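Local atomic coordinates of 1H-3-hydroxy-4-oxoquinoline 2,4-dioxygenase (Pseudomonas putida, PDB entry 3IBT), a protein that catalyses the cofactor-independent, oxygen-dependent ring cleavage of 3-hydroxy-1H-quinolin-4-one to N-formylanthranilate and carbon monoxide in oxoquinoline degradation. Residues A[34-39]-A[163-168]; A[54-59]-A[63-68]. All coordinates share one frame; numbering follows the deposited sequence.

Contact 1: residues A[34-39]-A[163-168]; sequences HRLFKN and LNHLRN
Leu36 and His165 both carry CG anti to the backbone N (chi1 -176° and -178°), and these two extended side chains bridge the gap between the loop after strand 23-27 and helix 160-169 of this alpha/beta-hydrolase fold. The backbones stay well apart: even the closest pair, Leu36 CA and His165 CA, is separated by 7.5 Å. The main interaction is a CH-pi contact. Leu36 CD1 sits over one face of the imidazole, 4.2 Å from the centroid of the His165 ring and 19° off its normal, shifted toward the CE1-NE2 side. No hydrogen bond links the two segments.

Glu169, at the end of the same helix, takes a weak hydrogen bond from His165 ND1 on OE1 and a salt bridge from Arg35 NH1 on OE2, which ties loop to helix directly. Phe245 meets the imidazole edge-to-face. The site borders the probable substrate pocket, with the His165 side chain beside Gln32 and Leu36 near Thr94, both substrate-binding by similarity. At the exposed margin Lys38 NZ forms a long, weak ion pair with Asp161 OD1 and merely approaches Asn164 ND2, 4.3 Å away.

Contact 2: residues A[54-59]-A[63-68]; sequences DWRGHD and TDSGDF
Arg56 and Phe68 supply the apolar part of this contact, which folds the loop between strand 49-53 and helix 70-83 of the alpha/beta-hydrolase fold back on itself. The aliphatic part of Arg56 runs over one face of the phenyl ring: Arg56 CD lies 3.9 Å from the ring centroid of Phe68, 22° off the normal, a CH-pi contact displaced toward CD2. Nearer the backbone, Arg56 CB touches the far end of the ring, 3.7 Å from Phe68 CZ. The two side chains pass in opposite directions, and the guanidinium plane is turned 46° from the ring, so this is no flat stack. Arg56 NH2 forms a salt bridge with Asp76 OD1 on helix 70-83. Phe68 CG stands between its own backbone N and carbonyl carbon (chi1 47°), which swings the ring toward Arg56. Arg180 meets the same ring through a cation-pi interaction, and Phe68 also lies beside Trp30, substrate-binding by similarity.

The hydrogen bonds across the contact gather at Asp59. Thr63 OG1 donates to the syn lone pair of Asp59 OD2 at 2.7 Å, while Thr63 N makes a weak but fairly straight bond of 3.4 Å to Asp59 OD1. One residue thus engages both carboxylate oxygens.

Backbone packing completes the set. A type II turn from Trp55 to His58, closed by a 2.7 Å bond from His58 N to Trp55 O, puts Gly57 at positive phi. There Gly57 CA approaches Thr63 O to 3.2 Å in a CA-H...O contact.

Asp76 probably balances the charge of Arg56, leaving its aliphatic chain to pack on Phe68, whereas the Asp59 carboxylate is held directionally by neutral donors of Thr63.

Overall arrangement
Contact 2 is nested within the chain span enclosed by contact 1, and their centres lie about 19 Å apart. They meet directly where His34 CB packs 3.4 Å from Asp54 OD1, joining the first segment of each. Both border the probable substrate site, at different residues. In contact 1 the nearest side-chain atoms are about 3 Å apart for His165 and Gln32 and about 4 Å for Leu36 and Thr94; in contact 2 those of Phe68 and Trp30 are about 3 Å apart. His58 NE2 also hydrogen-bonds Cys31 N. The segment Trp30-Gln32, assigned to substrate binding by similarity, is therefore touched by residues of both contacts.

Contact 1: residues A[34-39]-A[163-168]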
loop_
_atom_site.group_PDB
_atom_site.type_symbol
_atom_site.label_atom_id
_atom_site.label_comp_id
_atom_site.label_asym_id
_atom_site.label_seq_id
_atom_site.Cartn_x
_atom_site.Cartn_y
_atom_site.Cartn_z
ATOM N N HIS A 34 4.033 -9.409 -2.864
ATOM C CA HIS A 34 2.818 -9.814 -3.537
ATOM C C HIS A 34 2.088 -10.855 -2.657
ATOM O O HIS A 34 0.859 -11.030 -2.752
ATOM C CB HIS A 34 3.143 -10.364 -4.928
ATOM C CG HIS A 34 3.814 -11.702 -4.911
ATOM N ND1 HIS A 34 4.942 -11.963 -4.165
ATOM C CD2 HIS A 34 3.516 -12.859 -5.548
ATOM C CE1 HIS A 34 5.315 -13.218 -4.340
ATOM N NE2 HIS A 34 4.463 -13.786 -5.174
ATOM N N ARG A 35 2.836 -11.516 -1.773
ATOM C CA ARG A 35 2.244 -12.445 -0.800
ATOM C C ARG A 35 1.305 -11.722 0.206
ATOM O O ARG A 35 0.511 -12.325 0.910
ATOM C CB ARG A 35 3.354 -13.247 -0.097
ATOM C CG ARG A 35 4.217 -14.044 -1.071
ATOM C CD ARG A 35 5.511 -14.637 -0.450
ATOM N NE ARG A 35 6.460 -13.603 -0.003
ATOM C CZ ARG A 35 7.457 -13.783 0.874
ATOM N NH1 ARG A 35 7.640 -14.966 1.438
ATOM N NH2 ARG A 35 8.259 -12.770 1.210
ATOM N N LEU A 36 1.387 -10.412 0.292
ATOM C CA LEU A 36 0.388 -9.723 1.090
ATOM C C LEU A 36 -0.986 -10.005 0.472
ATOM O O LEU A 36 -2.000 -10.011 1.162
ATOM C CB LEU A 36 0.662 -8.222 1.160
ATOM C CG LEU A 36 -0.283 -7.379 2.055
ATOM C CD1 LEU A 36 -0.261 -7.838 3.526
ATOM C CD2 LEU A 36 0.020 -5.892 1.990
ATOM N N PHE A 37 -1.020 -10.256 -0.827
ATOM C CA PHE A 37 -2.281 -10.331 -1.510
ATOM C C PHE A 37 -2.728 -11.756 -1.724
ATOM O O PHE A 37 -3.629 -12.001 -2.501
ATOM C CB PHE A 37 -2.241 -9.566 -2.844
ATOM C CG PHE A 37 -1.966 -8.089 -2.687
ATOM C CD1 PHE A 37 -0.716 -7.556 -3.045
ATOM C CD2 PHE A 37 -2.932 -7.234 -2.159
ATOM C CE1 PHE A 37 -0.427 -6.196 -2.902
ATOM C CE2 PHE A 37 -2.653 -5.861 -1.983
ATOM C CZ PHE A 37 -1.398 -5.343 -2.366
ATOM N N LYS A 38 -2.132 -12.685 -0.994
ATOM C CA LYS A 38 -2.246 -14.069 -1.379
ATOM C C LYS A 38 -3.679 -14.527 -1.289
ATOM O O LYS A 38 -4.107 -15.364 -2.117
ATOM C CB LYS A 38 -1.322 -14.982 -0.561
ATOM C CG LYS A 38 -1.692 -15.132 0.909
ATOM C CD LYS A 38 -0.768 -16.159 1.554
ATOM C CE LYS A 38 -1.414 -16.737 2.816
ATOM N NZ LYS A 38 -0.482 -16.980 3.977
ATOM N N ASN A 39 -4.413 -13.965 -0.305
ATOM C CA ASN A 39 -5.822 -14.344 -0.074
ATOM C C ASN A 39 -6.740 -13.557 -0.963
ATOM O O ASN A 39 -7.681 -14.105 -1.494
ATOM C CB ASN A 39 -6.256 -14.194 1.380
ATOM C CG ASN A 39 -5.535 -15.153 2.315
ATOM O OD1 ASN A 39 -5.056 -16.235 1.905
ATOM N ND2 ASN A 39 -5.442 -14.757 3.599
ATOM N N LEU A 163 -0.125 -13.415 11.255
ATOM C CA LEU A 163 1.025 -13.874 12.036
ATOM C C LEU A 163 2.136 -14.360 11.116
ATOM O O LEU A 163 3.280 -13.950 11.261
ATOM C CB LEU A 163 0.626 -14.949 13.050
ATOM C CG LEU A 163 -0.296 -14.424 14.146
ATOM C CD1 LEU A 163 -0.874 -15.530 14.959
ATOM C CD2 LEU A 163 0.456 -13.509 15.048
ATOM N N ASN A 164 1.800 -15.188 10.139
ATOM C CA ASN A 164 2.831 -15.710 9.256
ATOM C C ASN A 164 3.548 -14.585 8.531
ATOM O O ASN A 164 4.786 -14.647 8.268
ATOM C CB ASN A 164 2.281 -16.689 8.214
ATOM C CG ASN A 164 3.392 -17.224 7.314
ATOM O OD1 ASN A 164 4.396 -17.754 7.799
ATOM N ND2 ASN A 164 3.255 -17.030 6.019
ATOM N N HIS A 165 2.743 -13.573 8.194
ATOM C CA HIS A 165 3.250 -12.436 7.464
ATOM C C HIS A 165 4.305 -11.698 8.294
ATOM O O HIS A 165 5.463 -11.533 7.875
ATOM C CB HIS A 165 2.139 -11.506 7.085
ATOM C CG HIS A 165 2.606 -10.340 6.299
ATOM N ND1 HIS A 165 2.999 -10.442 4.985
ATOM C CD2 HIS A 165 2.767 -9.045 6.640
ATOM C CE1 HIS A 165 3.366 -9.255 4.540
ATOM N NE2 HIS A 165 3.245 -8.391 5.529
ATOM N N LEU A 166 3.923 -11.290 9.491
ATOM C CA LEU A 166 4.867 -10.623 10.346
ATOM C C LEU A 166 5.767 -11.615 11.098
ATOM O O LEU A 166 6.305 -11.319 12.167
ATOM C CB LEU A 166 4.152 -9.598 11.243
ATOM C CG LEU A 166 2.899 -9.988 12.025
ATOM C CD1 LEU A 166 3.241 -10.768 13.319
ATOM C CD2 LEU A 166 2.149 -8.734 12.337
ATOM N N ARG A 167 5.981 -12.792 10.530
ATOM C CA ARG A 167 7.104 -13.617 10.998
ATOM C C ARG A 167 7.963 -14.125 9.902
ATOM O O ARG A 167 8.997 -14.671 10.177
ATOM C CB ARG A 167 6.650 -14.822 11.818
ATOM C CG ARG A 167 6.345 -14.474 13.247
ATOM C CD ARG A 167 5.151 -15.282 13.745
ATOM N NE ARG A 167 4.507 -14.667 14.911
ATOM C CZ ARG A 167 3.722 -15.324 15.769
ATOM N NH1 ARG A 167 3.467 -16.626 15.598
ATOM N NH2 ARG A 167 3.190 -14.672 16.802
ATOM N N ASN A 168 7.531 -14.003 8.662
ATOM C CA ASN A 168 8.240 -14.692 7.610
ATOM C C ASN A 168 8.389 -13.866 6.337
ATOM O O ASN A 168 9.359 -14.040 5.580
ATOM C CB ASN A 168 7.611 -16.074 7.345
ATOM C CG ASN A 168 7.984 -17.122 8.415
ATOM O OD1 ASN A 168 7.706 -16.943 9.609
ATOM N ND2 ASN A 168 8.607 -18.234 7.973
#

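Contact 2: residues A[54-59]-A[63-68]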
loop_
_atom_site.group_PDB
_atom_site.type_symbol
_atom_site.label_atom_id
_atom_site.label_comp_id
_atom_site.label_asym_id
_atom_site.label_seq_id
_atom_site.Cartn_x
_atom_site.Cartn_y
_atom_site.Cartn_z
ATOM N N ASP A 54 6.330 -6.415 -7.114
ATOM C CA ASP A 54 7.251 -6.386 -5.973
ATOM C C ASP A 54 8.199 -5.212 -6.136
ATOM O O ASP A 54 9.098 -5.220 -6.997
ATOM C CB ASP A 54 8.071 -7.680 -5.854
ATOM C CG ASP A 54 7.239 -8.926 -6.066
ATOM O OD1 ASP A 54 5.989 -8.827 -5.861
ATOM O OD2 ASP A 54 7.830 -9.991 -6.418
ATOM N N TRP A 55 7.986 -4.219 -5.288
ATOM C CA TRP A 55 8.787 -3.018 -5.254
ATOM C C TRP A 55 10.297 -3.268 -5.417
ATOM O O TRP A 55 10.807 -4.316 -4.994
ATOM C CB TRP A 55 8.508 -2.356 -3.917
ATOM C CG TRP A 55 7.154 -1.762 -3.804
ATOM C CD1 TRP A 55 6.297 -1.837 -2.730
ATOM C CD2 TRP A 55 6.507 -0.945 -4.776
ATOM N NE1 TRP A 55 5.145 -1.117 -2.989
ATOM C CE2 TRP A 55 5.255 -0.558 -4.237
ATOM C CE3 TRP A 55 6.864 -0.497 -6.055
ATOM C CZ2 TRP A 55 4.358 0.236 -4.941
ATOM C CZ3 TRP A 55 5.967 0.294 -6.752
ATOM C CH2 TRP A 55 4.728 0.652 -6.194
ATOM N N ARG A 56 11.001 -2.310 -6.026
ATOM C CA ARG A 56 12.465 -2.290 -5.956
ATOM C C ARG A 56 13.005 -2.964 -4.692
ATOM O O ARG A 56 12.605 -2.616 -3.591
ATOM C CB ARG A 56 12.983 -0.849 -5.967
ATOM C CG ARG A 56 13.604 -0.432 -7.260
ATOM C CD ARG A 56 14.243 0.992 -7.180
ATOM N NE ARG A 56 13.976 1.638 -8.520
ATOM C CZ ARG A 56 14.821 1.480 -9.633
ATOM N NH1 ARG A 56 16.040 0.706 -9.580
ATOM N NH2 ARG A 56 14.428 2.111 -10.801
ATOM N N GLY A 57 13.904 -3.926 -4.833
ATOM C CA GLY A 57 14.569 -4.492 -3.661
ATOM C C GLY A 57 13.742 -5.508 -2.915
ATOM O O GLY A 57 14.233 -6.169 -1.984
ATOM N N HIS A 58 12.485 -5.628 -3.336
ATOM C CA HIS A 58 11.536 -6.521 -2.710
ATOM C C HIS A 58 11.311 -7.839 -3.449
ATOM O O HIS A 58 10.576 -8.713 -2.975
ATOM C CB HIS A 58 10.228 -5.788 -2.507
ATOM C CG HIS A 58 10.320 -4.756 -1.440
ATOM N ND1 HIS A 58 10.608 -3.439 -1.708
ATOM C CD2 HIS A 58 10.237 -4.859 -0.091
ATOM C CE1 HIS A 58 10.652 -2.760 -0.573
ATOM N NE2 HIS A 58 10.427 -3.599 0.423
ATOM N N ASP A 59 11.956 -7.994 -4.597
ATOM C CA ASP A 59 11.862 -9.237 -5.325
ATOM C C ASP A 59 12.450 -10.407 -4.507
ATOM O O ASP A 59 13.129 -10.192 -3.484
ATOM C CB ASP A 59 12.511 -9.098 -6.712
ATOM C CG ASP A 59 13.909 -8.468 -6.667
ATOM O OD1 ASP A 59 14.074 -7.383 -6.019
ATOM O OD2 ASP A 59 14.832 -9.060 -7.312
ATOM N N THR A 63 17.128 -7.429 -4.423
ATOM C CA THR A 63 18.204 -6.836 -5.196
ATOM C C THR A 63 18.501 -5.425 -4.732
ATOM O O THR A 63 17.619 -4.577 -4.647
ATOM C CB THR A 63 17.885 -6.808 -6.703
ATOM O OG1 THR A 63 17.357 -8.074 -7.107
ATOM C CG2 THR A 63 19.136 -6.530 -7.499
ATOM N N ASP A 64 19.770 -5.176 -4.452
ATOM C CA ASP A 64 20.218 -3.838 -4.111
ATOM C C ASP A 64 20.342 -3.010 -5.395
ATOM O O ASP A 64 19.831 -3.377 -6.465
ATOM C CB ASP A 64 21.566 -3.892 -3.373
ATOM C CG ASP A 64 21.848 -5.279 -2.776
ATOM O OD1 ASP A 64 21.003 -5.781 -1.989
ATOM O OD2 ASP A 64 22.915 -5.868 -3.114
ATOM N N SER A 65 21.063 -1.908 -5.259
ATOM C CA SER A 65 21.118 -0.827 -6.217
ATOM C C SER A 65 21.063 0.359 -5.286
ATOM O O SER A 65 21.002 0.180 -4.058
ATOM C CB SER A 65 19.904 -0.818 -7.157
ATOM O OG SER A 65 19.928 0.331 -8.033
ATOM N N GLY A 66 21.091 1.564 -5.849
ATOM C CA GLY A 66 21.075 2.770 -5.041
ATOM C C GLY A 66 19.891 2.751 -4.111
ATOM O O GLY A 66 18.918 2.016 -4.327
ATOM N N ASP A 67 19.981 3.533 -3.050
ATOM C CA ASP A 67 18.790 3.788 -2.284
ATOM C C ASP A 67 17.952 4.645 -3.236
ATOM O O ASP A 67 18.437 4.998 -4.339
ATOM C CB ASP A 67 19.110 4.477 -0.946
ATOM C CG ASP A 67 18.897 5.966 -0.995
ATOM O OD1 ASP A 67 19.797 6.685 -1.477
ATOM O OD2 ASP A 67 17.813 6.407 -0.561
ATOM N N PHE A 68 16.718 4.964 -2.835
ATOM C CA PHE A 68 15.766 5.621 -3.740
ATOM C C PHE A 68 14.654 6.359 -2.996
ATOM O O PHE A 68 14.467 6.173 -1.788
ATOM C CB PHE A 68 15.177 4.593 -4.738
ATOM C CG PHE A 68 14.725 3.311 -4.083
ATOM C CD1 PHE A 68 13.467 3.223 -3.470
ATOM C CD2 PHE A 68 15.566 2.200 -4.044
ATOM C CE1 PHE A 68 13.044 2.027 -2.840
ATOM C CE2 PHE A 68 15.161 1.008 -3.420
ATOM C CZ PHE A 68 13.898 0.928 -2.804
#